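Local coordinates for protein disulfide isomerase (Pseudomonas aeruginosa, PDB 4N30) that probably acts as a periplasmic thiol-disulfide oxidoreductase of the DsbA subfamily, helping to introduce or rearrange disulfide bonds in other proteins, at residues G99-A102 with R103-R107; G117-A120 with F121-I125; E148-Q151 with A152-E155; L163-S166 with D167-D171. All blocks are in the same frame, centred on the assembly; numbering follows the deposited sequence.

Contact 1 (G99-A102 with R103-R107); sequences GEAA and RHQAR
The Glu100 carboxylate is gripped by two arginines on the same side of helix 99-131, three and seven residues further along. Together they form a salt-bridge network at the start of the long helix of a DsbA-type thioredoxin fold. Arg103 NH2 donates to Glu100 OE1 at 2.7 Å, the short bond of a salt bridge. Glu100 OE1 lies out of the plane of the Arg103 guanidinium, and the two flat groups stand 63° apart. Arg103 NE adds a weak second bond to Glu100 OE1. The other oxygen, Glu100 OE2, sits at the edge of the Arg107 guanidinium, in its plane, 3.4 Å from Arg107 NH1. That bond is weak, and here the flat groups are only 24° apart. A water donates to Glu100 OE1 at 2.5 Å and weakly accepts from Arg107 NH2.

Torsions set up this meeting. Glu100 holds CG anti to the backbone N (chi1 -177°) and the chain bends at chi2, which carries the carboxylate forward along the helix. Arg103 bends at chi3, folding its guanidinium back over Gly99 C and Glu100 CA.

Under the side chains runs the helix backbone. His104 N donates to Glu100 O at 2.9 Å. Gln105 N to Ala101 O and Ala106 N to Ala102 O continue the pattern. Further out, His104 NE2 bonds to Gly142 O, and the methyl of Ala102 packs on Asp63, Glu65 and Pro94. Arg103 and Arg107 thus share the Glu100 carboxylate, and their positive charges probably favour its ionised form.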
ATOM      1  N   GLY A  99      14.394   1.211  -8.892  1.00 11.24           N
ATOM      2  CA  GLY A  99      15.242   0.019  -9.080  1.00 11.63           C
ATOM      3  C   GLY A  99      14.996  -1.110  -8.074  1.00 11.41           C
ATOM      4  O   GLY A  99      13.871  -1.315  -7.565  1.00 12.26           O
ATOM      5  N   GLU A 100      16.068  -1.799  -7.798  1.00 11.27           N
ATOM      6  CA  GLU A 100      16.010  -2.976  -6.986  0.50 12.32           C
ATOM      7  C   GLU A 100      15.496  -2.688  -5.588  1.00 11.52           C
ATOM      8  O   GLU A 100      14.786  -3.529  -5.011  1.00 12.24           O
ATOM      9  CB  GLU A 100      17.419  -3.659  -6.977  0.50 12.96           C
ATOM     10  CG  GLU A 100      17.475  -4.989  -6.181  0.50 17.07           C
ATOM     11  CD  GLU A 100      16.476  -6.056  -6.690  0.50 15.91           C
ATOM     12  OE1 GLU A 100      15.915  -5.994  -7.779  0.50 18.85           O
ATOM     13  OE2 GLU A 100      16.110  -6.995  -5.916  0.50 18.86           O
ATOM     14  N   ALA A 101      15.874  -1.615  -4.977  1.00 11.92           N
ATOM     15  CA  ALA A 101      15.498  -1.315  -3.616  1.00 12.08           C
ATOM     16  C   ALA A 101      14.006  -1.339  -3.442  1.00 11.73           C
ATOM     17  O   ALA A 101      13.501  -1.919  -2.487  1.00 10.82           O
ATOM     18  CB  ALA A 101      16.001   0.041  -3.197  1.00 13.02           C
ATOM     19  N   ALA A 102      13.249  -0.719  -4.362  1.00  9.67           N
ATOM     20  CA  ALA A 102      11.799  -0.655  -4.183  1.00  9.54           C
ATOM     21  C   ALA A 102      11.168  -2.039  -4.314  1.00  9.96           C
ATOM     22  O   ALA A 102      10.190  -2.383  -3.651  1.00  9.77           O
ATOM     23  CB  ALA A 102      11.203   0.374  -5.144  1.00 10.15           C
ATOM     24  N   ARG A 103      11.711  -2.845  -5.257  1.00 10.72           N
ATOM     25  CA  ARG A 103      11.170  -4.245  -5.420  1.00 11.02           C
ATOM     26  C   ARG A 103      11.489  -5.109  -4.183  1.00 11.61           C
ATOM     27  O   ARG A 103      10.609  -5.837  -3.703  1.00 11.10           O
ATOM     28  CB  ARG A 103      11.769  -4.878  -6.687  1.00 12.34           C
ATOM     29  CG  ARG A 103      11.450  -4.074  -7.928  1.00 14.76           C
ATOM     30  CD  ARG A 103      11.851  -4.755  -9.210  1.00 17.14           C
ATOM     31  NE  ARG A 103      13.291  -5.000  -9.313  1.00 19.96           N
ATOM     32  CZ  ARG A 103      14.147  -4.277 -10.046  1.00 22.29           C
ATOM     33  NH1 ARG A 103      13.788  -3.169 -10.733  1.00 26.12           N
ATOM     34  NH2 ARG A 103      15.415  -4.711 -10.099  1.00 26.59           N
ATOM     35  N   HIS A 104      12.743  -5.050  -3.724  1.00 10.84           N
ATOM     36  CA  HIS A 104      13.120  -5.871  -2.562  1.00 10.53           C
ATOM     37  C   HIS A 104      12.287  -5.417  -1.364  1.00 11.57           C
ATOM     38  O   HIS A 104      11.858  -6.290  -0.583  1.00 11.59           O
ATOM     39  CB  HIS A 104      14.601  -5.465  -2.287  1.00 11.69           C
ATOM     40  CG  HIS A 104      15.161  -6.060  -1.028  1.00 11.43           C
ATOM     41  ND1 HIS A 104      15.135  -7.426  -0.779  1.00 14.11           N
ATOM     42  CD2 HIS A 104      15.694  -5.422   0.033  1.00 11.62           C
ATOM     43  CE1 HIS A 104      15.717  -7.609   0.429  1.00 14.09           C
ATOM     44  NE2 HIS A 104      16.049  -6.395   0.944  1.00 14.55           N
ATOM     45  N   GLN A 105      12.026  -4.108  -1.196  1.00 10.58           N
ATOM     46  CA  GLN A 105      11.259  -3.643  -0.052  1.00  9.61           C
ATOM     47  C   GLN A 105       9.801  -4.068  -0.159  1.00 10.95           C
ATOM     48  O   GLN A 105       9.188  -4.406   0.906  1.00 10.55           O
ATOM     49  CB  GLN A 105      11.437  -2.140   0.067  1.00 10.58           C
ATOM     50  CG  GLN A 105      12.872  -1.858   0.556  1.00 11.54           C
ATOM     51  CD  GLN A 105      13.327  -0.428   0.228  1.00 11.14           C
ATOM     52  OE1 GLN A 105      12.485   0.524   0.050  1.00 13.81           O
ATOM     53  NE2 GLN A 105      14.595  -0.240   0.164  1.00 10.22           N
ATOM     54  N   ALA A 106       9.210  -4.134  -1.367  1.00  9.36           N
ATOM     55  CA  ALA A 106       7.887  -4.663  -1.523  1.00  9.69           C
ATOM     56  C   ALA A 106       7.836  -6.135  -1.023  1.00 10.00           C
ATOM     57  O   ALA A 106       6.884  -6.561  -0.381  1.00 10.83           O
ATOM     58  CB  ALA A 106       7.445  -4.524  -2.990  1.00 10.55           C
ATOM     59  N   ARG A 107       8.855  -6.883  -1.393  1.00  9.91           N
ATOM     60  CA  ARG A 107       8.881  -8.279  -0.945  1.00  9.89           C
ATOM     61  C   ARG A 107       9.049  -8.374   0.542  1.00 10.50           C
ATOM     62  O   ARG A 107       8.407  -9.274   1.169  1.00 11.19           O
ATOM     63  CB  ARG A 107       9.993  -9.009  -1.686  1.00 12.08           C
ATOM     64  CG  ARG A 107       9.839  -9.181  -3.206  1.00 13.08           C
ATOM     65  CD  ARG A 107      10.989  -9.880  -3.903  1.00 17.02           C
ATOM     66  NE  ARG A 107      11.042  -9.560  -5.288  1.00 21.84           N
ATOM     67  CZ  ARG A 107      11.971  -8.765  -5.872  1.00 19.63           C
ATOM     68  NH1 ARG A 107      13.080  -8.398  -5.243  1.00 26.56           N
ATOM     69  NH2 ARG A 107      11.845  -8.613  -7.180  1.00 33.34           N
TER
HETATM   70  O   HOH W   1      14.993  -8.200  -8.532  1.00 30.55           O

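Contact 2 (G117-A120 with F121-I125); sequences GAKA and FWSAI
Ala124 N donates to Ala120 O at 2.8 Å, the shortest polar bond between residues 117-120 and 121-125. It is one of the i to i+4 bonds of helix 99-131, the long helix of a DsbA-type thioredoxin-fold protein. Phe121 N to Gly117 O, Trp122 N to Ala118 O and Ser123 N to Lys119 O are the others. The Trp122 bond is 3.0 Å from N to Ala118 O. The helix is kinked here, where Ala118 N and Lys119 N have no bond to the turn before.

The aromatic side chains lie on the inner side of the helix. In Trp122 the first torsion (chi1 -70°) sets CG anti to the carbonyl carbon. This stands the indole out from the helix with its CD1 corner toward the turn before. Phe121 takes the other course: a chi1 of 174° puts CG anti to the main-chain N, and the ring leads away from residues 117-120. Phe121 CD2 and Ile125 CD1 lie over one face of the indole, both toward its rim.

These rings join the helix to the central sheet. Phe121 meets Trp90 edge-to-face, and Trp122 packs on Leu88 and Trp90 of strand 86-92. Trp122 also meets Tyr49 edge-to-face, and its NE1 makes a weak hydrogen bond to Leu48 O.

Back on the helix, the edge of the indole meets Ala118 O, with Trp122 CD1 3.2 Å from that oxygen. The methyl of Ala118 touches the same corner, Ala118 CB to Trp122 CD1 being 4.3 Å.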
ATOM      1  N   GLY A 117       0.907 -10.822   9.939  1.00 12.93           N
ATOM      2  CA  GLY A 117      -0.362 -10.242   9.566  1.00 13.55           C
ATOM      3  C   GLY A 117      -0.320  -8.763   9.244  1.00 13.62           C
ATOM      4  O   GLY A 117       0.724  -8.154   8.966  1.00 13.22           O
ATOM      5  N   ALA A 118      -1.440  -8.105   9.383  1.00 14.21           N
ATOM      6  CA  ALA A 118      -1.515  -6.640   9.133  1.00 13.25           C
ATOM      7  C   ALA A 118      -0.692  -5.863  10.026  1.00 13.26           C
ATOM      8  O   ALA A 118      -0.091  -4.821   9.617  1.00 13.93           O
ATOM      9  CB  ALA A 118      -2.994  -6.183   9.234  1.00 16.59           C
ATOM     10  N   LYS A 119      -0.607  -6.170  11.284  1.00 13.84           N
ATOM     11  CA  LYS A 119       0.135  -5.383  12.187  1.00 14.62           C
ATOM     12  C   LYS A 119       1.626  -5.373  11.759  1.00 15.48           C
ATOM     13  O   LYS A 119       2.267  -4.320  11.664  1.00 14.53           O
ATOM     14  CB  LYS A 119       0.009  -5.929  13.649  1.00 19.82           C
ATOM     15  CG  LYS A 119       0.906  -5.224  14.691  1.00 29.21           C
ATOM     16  CD  LYS A 119       0.365  -3.848  15.049  1.00 37.41           C
ATOM     17  CE  LYS A 119       1.342  -2.988  15.859  1.00 40.63           C
ATOM     18  NZ  LYS A 119       1.212  -3.275  17.318  1.00 45.62           N
ATOM     19  N   ALA A 120       2.149  -6.545  11.392  1.00 14.21           N
ATOM     20  CA  ALA A 120       3.536  -6.622  10.925  1.00 13.18           C
ATOM     21  C   ALA A 120       3.734  -5.927   9.567  1.00 11.60           C
ATOM     22  O   ALA A 120       4.786  -5.308   9.373  1.00 12.12           O
ATOM     23  CB  ALA A 120       4.040  -8.091  10.855  1.00 14.01           C
ATOM     24  N   PHE A 121       2.774  -6.096   8.692  1.00 10.94           N
ATOM     25  CA  PHE A 121       2.858  -5.501   7.389  1.00 12.60           C
ATOM     26  C   PHE A 121       2.956  -3.971   7.492  1.00 10.82           C
ATOM     27  O   PHE A 121       3.909  -3.366   6.945  1.00 11.47           O
ATOM     28  CB  PHE A 121       1.627  -5.896   6.551  1.00 11.78           C
ATOM     29  CG  PHE A 121       1.538  -5.216   5.219  1.00 12.37           C
ATOM     30  CD1 PHE A 121       2.073  -5.869   4.133  1.00 13.29           C
ATOM     31  CD2 PHE A 121       0.913  -3.995   5.013  1.00 13.46           C
ATOM     32  CE1 PHE A 121       1.992  -5.337   2.845  1.00 13.69           C
ATOM     33  CE2 PHE A 121       0.821  -3.466   3.716  1.00 13.37           C
ATOM     34  CZ  PHE A 121       1.400  -4.128   2.653  1.00 13.51           C
ATOM     35  N   TRP A 122       2.077  -3.351   8.243  1.00 10.67           N
ATOM     36  CA  TRP A 122       2.105  -1.900   8.340  1.00 10.95           C
ATOM     37  C   TRP A 122       3.236  -1.385   9.195  1.00 10.99           C
ATOM     38  O   TRP A 122       3.779  -0.342   8.865  1.00 12.05           O
ATOM     39  CB  TRP A 122       0.725  -1.386   8.825  1.00 12.40           C
ATOM     40  CG  TRP A 122      -0.315  -1.571   7.790  1.00 11.91           C
ATOM     41  CD1 TRP A 122      -1.268  -2.586   7.725  1.00 12.86           C
ATOM     42  CD2 TRP A 122      -0.548  -0.755   6.639  1.00 11.82           C
ATOM     43  NE1 TRP A 122      -2.040  -2.473   6.591  1.00 13.98           N
ATOM     44  CE2 TRP A 122      -1.661  -1.339   5.908  1.00 13.29           C
ATOM     45  CE3 TRP A 122       0.059   0.438   6.107  1.00 12.47           C
ATOM     46  CZ2 TRP A 122      -2.100  -0.801   4.717  1.00 13.74           C
ATOM     47  CZ3 TRP A 122      -0.438   0.989   4.924  1.00 13.92           C
ATOM     48  CH2 TRP A 122      -1.511   0.346   4.232  1.00 12.54           C
ATOM     49  N   SER A 123       3.669  -2.165  10.172  1.00 12.35           N
ATOM     50  CA  SER A 123       4.861  -1.806  10.903  0.50 11.82           C
ATOM     51  C   SER A 123       6.092  -1.884  10.023  1.00 11.92           C
ATOM     52  O   SER A 123       6.981  -1.025  10.148  1.00 12.20           O
ATOM     53  CB  SER A 123       5.045  -2.662  12.169  0.50 12.53           C
ATOM     54  OG  SER A 123       4.053  -2.329  13.098  0.50 13.66           O
ATOM     55  N   ALA A 124       6.139  -2.827   9.100  1.00 11.39           N
ATOM     56  CA  ALA A 124       7.323  -2.997   8.209  1.00 11.98           C
ATOM     57  C   ALA A 124       7.299  -1.826   7.236  1.00 10.60           C
ATOM     58  O   ALA A 124       8.376  -1.338   6.806  1.00 10.80           O
ATOM     59  CB  ALA A 124       7.327  -4.320   7.496  1.00 12.49           C
ATOM     60  N   ILE A 125       6.106  -1.422   6.742  1.00 10.69           N
ATOM     61  CA  ILE A 125       6.030  -0.219   5.863  1.00 11.24           C
ATOM     62  C   ILE A 125       6.655   1.002   6.564  1.00 12.10           C
ATOM     63  O   ILE A 125       7.505   1.747   6.003  1.00 11.30           O
ATOM     64  CB  ILE A 125       4.564   0.046   5.476  1.00 11.74           C
ATOM     65  CG1 ILE A 125       4.129  -0.991   4.426  1.00 15.37           C
ATOM     66  CG2 ILE A 125       4.413   1.507   4.895  1.00 11.92           C
ATOM     67  CD1 ILE A 125       2.726  -0.943   3.970  1.00 18.85           C
TER

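Contact 3 (E148-Q151 with A152-E155); sequences ELDQ and ARLE
Asp150 meets Arg153 as the N-cap of helix 151-160, its carboxylate closing the first turn. The capping bond runs from Arg153 N to Asp150 OD2, 3.2 Å long and fairly straight. The N-H reaches the oxygen from above the carboxylate plane, 62° out of it. With chi1 at 176°, Asp150 keeps CG anti to its own N, which turns the acid forward over the start of the helix.

Backbone bonds follow directly. Leu154 N donates to Asp150 O at 2.8 Å. Glu155 N donates to Gln151 O at 2.9 Å. Asp150 therefore accepts through both its side chain and its main chain. Its negative charge at the amino end of the helix probably interacts favourably with the helix dipole.

The charged side chains do not form a salt bridge. Arg153 is extended from CG to NE and crosses the Asp150 side chain at about a right angle, the carboxylate and guanidinium planes standing 81° apart. Asp150 OD1 stays 4.9 Å from Arg153 NH1. Instead the aliphatic part of the arginine lies against the acid, with Arg153 CB 3.2 Å from Asp150 CG and Arg153 CD close to OD1.

The neighbouring helix 99-131 supports this start. The side chains of Asp150 and Arg153 both touch its Gln115.

Apolar contact comes from Leu149, in the loop before the cap. It packs on Ala112 of helix 99-131 and also reaches Leu154. Between the two leucines, a single pair of methyls meets, Leu149 CD1 and Leu154 CD1, 4.0 Å apart.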
ATOM      1  N   GLU A 148      11.462  -7.448  16.182  1.00 21.35           N
ATOM      2  CA  GLU A 148      10.266  -8.251  16.572  1.00 22.98           C
ATOM      3  C   GLU A 148       9.944  -9.334  15.538  1.00 20.44           C
ATOM      4  O   GLU A 148       9.218 -10.313  15.878  1.00 19.14           O
ATOM      5  CB  GLU A 148       9.077  -7.331  16.739  1.00 26.68           C
ATOM      6  CG  GLU A 148       9.253  -6.385  17.956  1.00 28.88           C
ATOM      7  CD  GLU A 148      10.171  -5.202  17.648  1.00 35.40           C
ATOM      8  OE1 GLU A 148      10.371  -4.888  16.450  1.00 32.23           O
ATOM      9  OE2 GLU A 148      10.686  -4.588  18.613  1.00 39.98           O
ATOM     10  N   LEU A 149      10.491  -9.233  14.324  1.00 17.54           N
ATOM     11  CA  LEU A 149      10.348 -10.271  13.332  1.00 17.18           C
ATOM     12  C   LEU A 149      11.564 -11.145  13.341  1.00 16.03           C
ATOM     13  O   LEU A 149      12.610 -10.766  13.863  1.00 17.90           O
ATOM     14  CB  LEU A 149      10.137  -9.665  11.934  1.00 18.91           C
ATOM     15  CG  LEU A 149       8.778  -8.941  11.737  1.00 22.00           C
ATOM     16  CD1 LEU A 149       8.434  -8.903  10.253  1.00 25.37           C
ATOM     17  CD2 LEU A 149       7.615  -9.649  12.433  1.00 25.78           C
ATOM     18  N   ASP A 150      11.402 -12.300  12.676  1.00 15.10           N
ATOM     19  CA  ASP A 150      12.535 -13.227  12.479  1.00 16.02           C
ATOM     20  C   ASP A 150      13.244 -12.754  11.219  1.00 15.05           C
ATOM     21  O   ASP A 150      12.767 -12.945  10.081  1.00 14.39           O
ATOM     22  CB  ASP A 150      11.921 -14.612  12.385  1.00 14.76           C
ATOM     23  CG  ASP A 150      12.933 -15.669  12.097  1.00 15.09           C
ATOM     24  OD1 ASP A 150      12.508 -16.858  12.243  1.00 15.66           O
ATOM     25  OD2 ASP A 150      14.081 -15.423  11.701  1.00 16.15           O
ATOM     26  N   GLN A 151      14.405 -12.111  11.442  1.00 16.85           N
ATOM     27  CA  GLN A 151      15.040 -11.428  10.289  1.00 16.47           C
ATOM     28  C   GLN A 151      15.589 -12.376   9.237  1.00 15.36           C
ATOM     29  O   GLN A 151      15.418 -12.160   8.061  1.00 15.43           O
ATOM     30  CB  GLN A 151      16.209 -10.539  10.763  1.00 22.24           C
ATOM     31  CG  GLN A 151      16.013  -9.703  12.006  1.00 33.53           C
ATOM     32  CD  GLN A 151      15.503  -8.339  11.670  1.00 38.78           C
ATOM     33  OE1 GLN A 151      14.741  -8.190  10.703  1.00 44.96           O
ATOM     34  NE2 GLN A 151      15.946  -7.311  12.427  1.00 28.91           N
ATOM     35  N   ALA A 152      16.268 -13.461   9.654  1.00 15.59           N
ATOM     36  CA  ALA A 152      16.773 -14.351   8.664  1.00 14.83           C
ATOM     37  C   ALA A 152      15.646 -14.999   7.842  1.00 12.90           C
ATOM     38  O   ALA A 152      15.779 -15.186   6.632  1.00 14.25           O
ATOM     39  CB  ALA A 152      17.653 -15.473   9.261  1.00 17.18           C
ATOM     40  N   ARG A 153      14.567 -15.313   8.570  1.00 13.55           N
ATOM     41  CA  ARG A 153      13.352 -15.860   7.908  1.00 13.46           C
ATOM     42  C   ARG A 153      12.772 -14.843   6.867  1.00 12.00           C
ATOM     43  O   ARG A 153      12.439 -15.162   5.755  1.00 11.78           O
ATOM     44  CB  ARG A 153      12.318 -16.173   8.988  1.00 12.90           C
ATOM     45  CG  ARG A 153      11.073 -16.742   8.405  1.00 12.60           C
ATOM     46  CD  ARG A 153      10.117 -17.052   9.538  1.00 12.18           C
ATOM     47  NE  ARG A 153       8.767 -17.294   9.010  1.00 12.03           N
ATOM     48  CZ  ARG A 153       7.668 -17.409   9.763  1.00 13.47           C
ATOM     49  NH1 ARG A 153       7.731 -17.201  11.048  1.00 13.93           N
ATOM     50  NH2 ARG A 153       6.518 -17.651   9.170  1.00 13.08           N
ATOM     51  N   LEU A 154      12.691 -13.609   7.332  1.00 11.55           N
ATOM     52  CA  LEU A 154      12.208 -12.472   6.466  1.00 12.68           C
ATOM     53  C   LEU A 154      13.019 -12.367   5.133  1.00 14.15           C
ATOM     54  O   LEU A 154      12.486 -12.307   4.043  1.00 13.81           O
ATOM     55  CB  LEU A 154      12.225 -11.226   7.329  1.00 14.01           C
ATOM     56  CG  LEU A 154      11.463 -10.107   6.589  1.00 15.35           C
ATOM     57  CD1 LEU A 154       9.951 -10.254   6.755  1.00 15.33           C
ATOM     58  CD2 LEU A 154      11.907  -8.755   7.222  1.00 18.51           C
ATOM     59  N   GLU A 155      14.354 -12.419   5.348  1.00 14.90           N
ATOM     60  CA  GLU A 155      15.192 -12.294   4.158  1.00 17.76           C
ATOM     61  C   GLU A 155      15.072 -13.458   3.209  1.00 15.22           C
ATOM     62  O   GLU A 155      15.115 -13.326   2.006  1.00 16.39           O
ATOM     63  CB  GLU A 155      16.651 -12.140   4.591  1.00 20.10           C
ATOM     64  CG  GLU A 155      16.914 -10.827   5.363  1.00 25.49           C
ATOM     65  CD  GLU A 155      18.206 -10.799   6.187  1.00 35.23           C
ATOM     66  OE1 GLU A 155      19.105 -11.649   5.962  1.00 37.05           O
ATOM     67  OE2 GLU A 155      18.313  -9.918   7.082  1.00 35.33           O
TER

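Contact 4 (L163-S166 with D167-D171); sequences LIDS and DIKLD
Lys169 runs back along helix 162-177 to reach Asp165, one turn earlier, in an i to i+4 salt bridge. Its CB lies 3.6 Å from both Asp165 O and Ser166 O. CG comes to 3.4 Å from Asp165 O. CD passes Asp165 OD2, and CE draws closer to that oxygen, at 3.4 Å. In the modelled conformer of the lysine, NZ ends the chain 2.8 Å from Asp165 OD2. It meets the oxygen on the syn side, 20° out of the carboxylate plane. The lysine is extended beyond CG. The aspartate has its CG and backbone N anti to each other (chi1 175°), which holds the short acid out from the helix, where the lysine reaches back to it.

Beneath this pair the main chain is bonded in the same register: Lys169 N donates to Asp165 O at 3.0 Å. On the buried side, Ile164 CD1 and Ile168 CD1 are 4.4 Å apart, and both residues pack against Arg107 of helix 99-131. Ser166 OG turns back to Glu162 O.

Asp165 OD1 also forms a long, weak ion pair with Arg107, a weak link to helix 99-131. The acid thus faces two positive groups, which probably favours its charged form.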
ATOM      1  N   LEU A 163       5.210 -16.831  -4.519  1.00 15.34           N
ATOM      2  CA  LEU A 163       3.807 -16.423  -4.370  1.00 14.83           C
ATOM      3  C   LEU A 163       3.732 -14.936  -4.093  1.00 15.41           C
ATOM      4  O   LEU A 163       2.948 -14.206  -4.737  1.00 15.43           O
ATOM      5  CB  LEU A 163       3.123 -17.263  -3.345  1.00 15.65           C
ATOM      6  CG  LEU A 163       3.002 -18.807  -3.603  1.00 18.18           C
ATOM      7  CD1 LEU A 163       2.343 -19.523  -2.431  1.00 20.64           C
ATOM      8  CD2 LEU A 163       2.123 -19.046  -4.808  1.00 22.08           C
ATOM      9  N   ILE A 164       4.581 -14.482  -3.148  1.00 13.50           N
ATOM     10  CA  ILE A 164       4.542 -13.051  -2.817  1.00 14.44           C
ATOM     11  C   ILE A 164       5.033 -12.198  -3.976  1.00 14.17           C
ATOM     12  O   ILE A 164       4.519 -11.102  -4.274  1.00 15.21           O
ATOM     13  CB  ILE A 164       5.135 -12.682  -1.453  1.00 14.15           C
ATOM     14  CG1 ILE A 164       6.552 -13.045  -1.419  1.00 14.98           C
ATOM     15  CG2 ILE A 164       4.288 -13.350  -0.372  1.00 16.42           C
ATOM     16  CD1 ILE A 164       7.529 -11.881  -1.667  1.00 17.78           C
ATOM     17  N   ASP A 165       6.029 -12.722  -4.699  1.00 14.03           N
ATOM     18  CA  ASP A 165       6.601 -11.997  -5.872  1.00 16.61           C
ATOM     19  C   ASP A 165       5.494 -11.852  -6.889  1.00 18.17           C
ATOM     20  O   ASP A 165       5.341 -10.715  -7.452  1.00 17.19           O
ATOM     21  CB  ASP A 165       7.786 -12.832  -6.441  1.00 20.70           C
ATOM     22  CG  ASP A 165       8.397 -12.286  -7.728  1.00 26.62           C
ATOM     23  OD1 ASP A 165       9.033 -11.228  -7.655  1.00 30.58           O
ATOM     24  OD2 ASP A 165       8.288 -13.001  -8.774  1.00 32.68           O
ATOM     25  N   SER A 166       4.688 -12.882  -7.101  1.00 16.54           N
ATOM     26  CA  SER A 166       3.585 -12.898  -8.049  0.50 19.23           C
ATOM     27  C   SER A 166       2.581 -11.869  -7.658  1.00 18.44           C
ATOM     28  O   SER A 166       2.021 -11.171  -8.535  1.00 18.64           O
ATOM     29  CB  SER A 166       2.863 -14.223  -7.987  0.50 21.22           C
ATOM     30  OG  SER A 166       3.596 -15.237  -8.634  0.50 25.92           O
ATOM     31  N   ASP A 167       2.334 -11.725  -6.330  1.00 15.99           N
ATOM     32  CA  ASP A 167       1.285 -10.838  -5.885  1.00 16.57           C
ATOM     33  C   ASP A 167       1.735  -9.402  -6.107  1.00 14.58           C
ATOM     34  O   ASP A 167       0.891  -8.545  -6.473  1.00 15.40           O
ATOM     35  CB  ASP A 167       1.010 -11.021  -4.426  1.00 15.41           C
ATOM     36  CG  ASP A 167       0.294 -12.344  -4.141  1.00 17.29           C
ATOM     37  OD1 ASP A 167      -0.142 -12.970  -5.127  1.00 21.38           O
ATOM     38  OD2 ASP A 167       0.250 -12.715  -2.980  1.00 17.11           O
ATOM     39  N   ILE A 168       2.985  -9.102  -5.883  1.00 13.92           N
ATOM     40  CA  ILE A 168       3.535  -7.778  -6.208  1.00 13.22           C
ATOM     41  C   ILE A 168       3.402  -7.468  -7.691  1.00 14.66           C
ATOM     42  O   ILE A 168       2.929  -6.386  -8.092  1.00 14.69           O
ATOM     43  CB  ILE A 168       4.951  -7.693  -5.745  1.00 12.36           C
ATOM     44  CG1 ILE A 168       4.936  -7.786  -4.204  1.00 12.22           C
ATOM     45  CG2 ILE A 168       5.580  -6.365  -6.202  1.00 13.44           C
ATOM     46  CD1 ILE A 168       6.304  -8.157  -3.702  1.00 13.48           C
ATOM     47  N   LYS A 169       3.826  -8.407  -8.533  1.00 15.95           N
ATOM     48  CA  LYS A 169       3.728  -8.283  -9.972  0.50 16.37           C
ATOM     49  C   LYS A 169       2.315  -8.083 -10.424  1.00 17.61           C
ATOM     50  O   LYS A 169       2.092  -7.274 -11.356  1.00 16.52           O
ATOM     51  CB  LYS A 169       4.362  -9.506 -10.659  0.50 17.41           C
ATOM     52  CG  LYS A 169       5.881  -9.535 -10.541  0.50 19.16           C
ATOM     53  CD  LYS A 169       6.484 -10.798 -11.163  0.50 22.15           C
ATOM     54  CE  LYS A 169       7.989 -10.716 -11.338  0.50 22.33           C
ATOM     55  NZ  LYS A 169       8.547 -12.112 -11.366  0.50 24.37           N
ATOM     56  N   LEU A 170       1.338  -8.735  -9.826  1.00 14.64           N
ATOM     57  CA  LEU A 170      -0.055  -8.598 -10.178  1.00 19.03           C
ATOM     58  C   LEU A 170      -0.521  -7.176  -9.898  1.00 16.08           C
ATOM     59  O   LEU A 170      -1.262  -6.564 -10.714  1.00 15.20           O
ATOM     60  CB  LEU A 170      -0.950  -9.579  -9.389  1.00 20.38           C
ATOM     61  CG  LEU A 170      -2.428  -9.568  -9.806  1.00 23.68           C
ATOM     62  CD1 LEU A 170      -2.526  -9.896 -11.313  1.00 29.32           C
ATOM     63  CD2 LEU A 170      -3.196 -10.596  -8.981  1.00 26.31           C
ATOM     64  N   ASP A 171      -0.194  -6.630  -8.714  1.00 13.81           N
ATOM     65  CA  ASP A 171      -0.565  -5.211  -8.448  1.00 13.29           C
ATOM     66  C   ASP A 171       0.045  -4.296  -9.487  1.00 12.82           C
ATOM     67  O   ASP A 171      -0.676  -3.404  -9.979  1.00 13.06           O
ATOM     68  CB  ASP A 171      -0.056  -4.764  -7.085  1.00 13.82           C
ATOM     69  CG  ASP A 171      -0.875  -5.214  -5.927  1.00 14.95           C
ATOM     70  OD1 ASP A 171      -2.048  -5.706  -6.135  1.00 18.48           O
ATOM     71  OD2 ASP A 171      -0.441  -4.959  -4.755  1.00 12.45           O
TER

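In the fold
Along the chain the contacts come in numerical order. Contacts 1 and 2 lie on the same long helix, 99-131, with centres about 16 Å apart. Contact 3 starts helix 151-160, and contact 4 lies in helix 162-177. Contact 4 touches contact 1, centres about 12 Å apart, through Ile164, Ile168 and Asp165 around Arg107. Contact 3 touches contact 2 where Leu149 meets Ala120. Contacts 3 and 4, centres about 20 Å apart, do not touch. The long helix thus receives both later helices, and the rings of contact 2 pack it on strand 86-92. A disulfide, Cys111 to Cys157, also joins helices 99-131 and 151-160. All four contacts belong to the helices of a DsbA-type thioredoxin-fold protein.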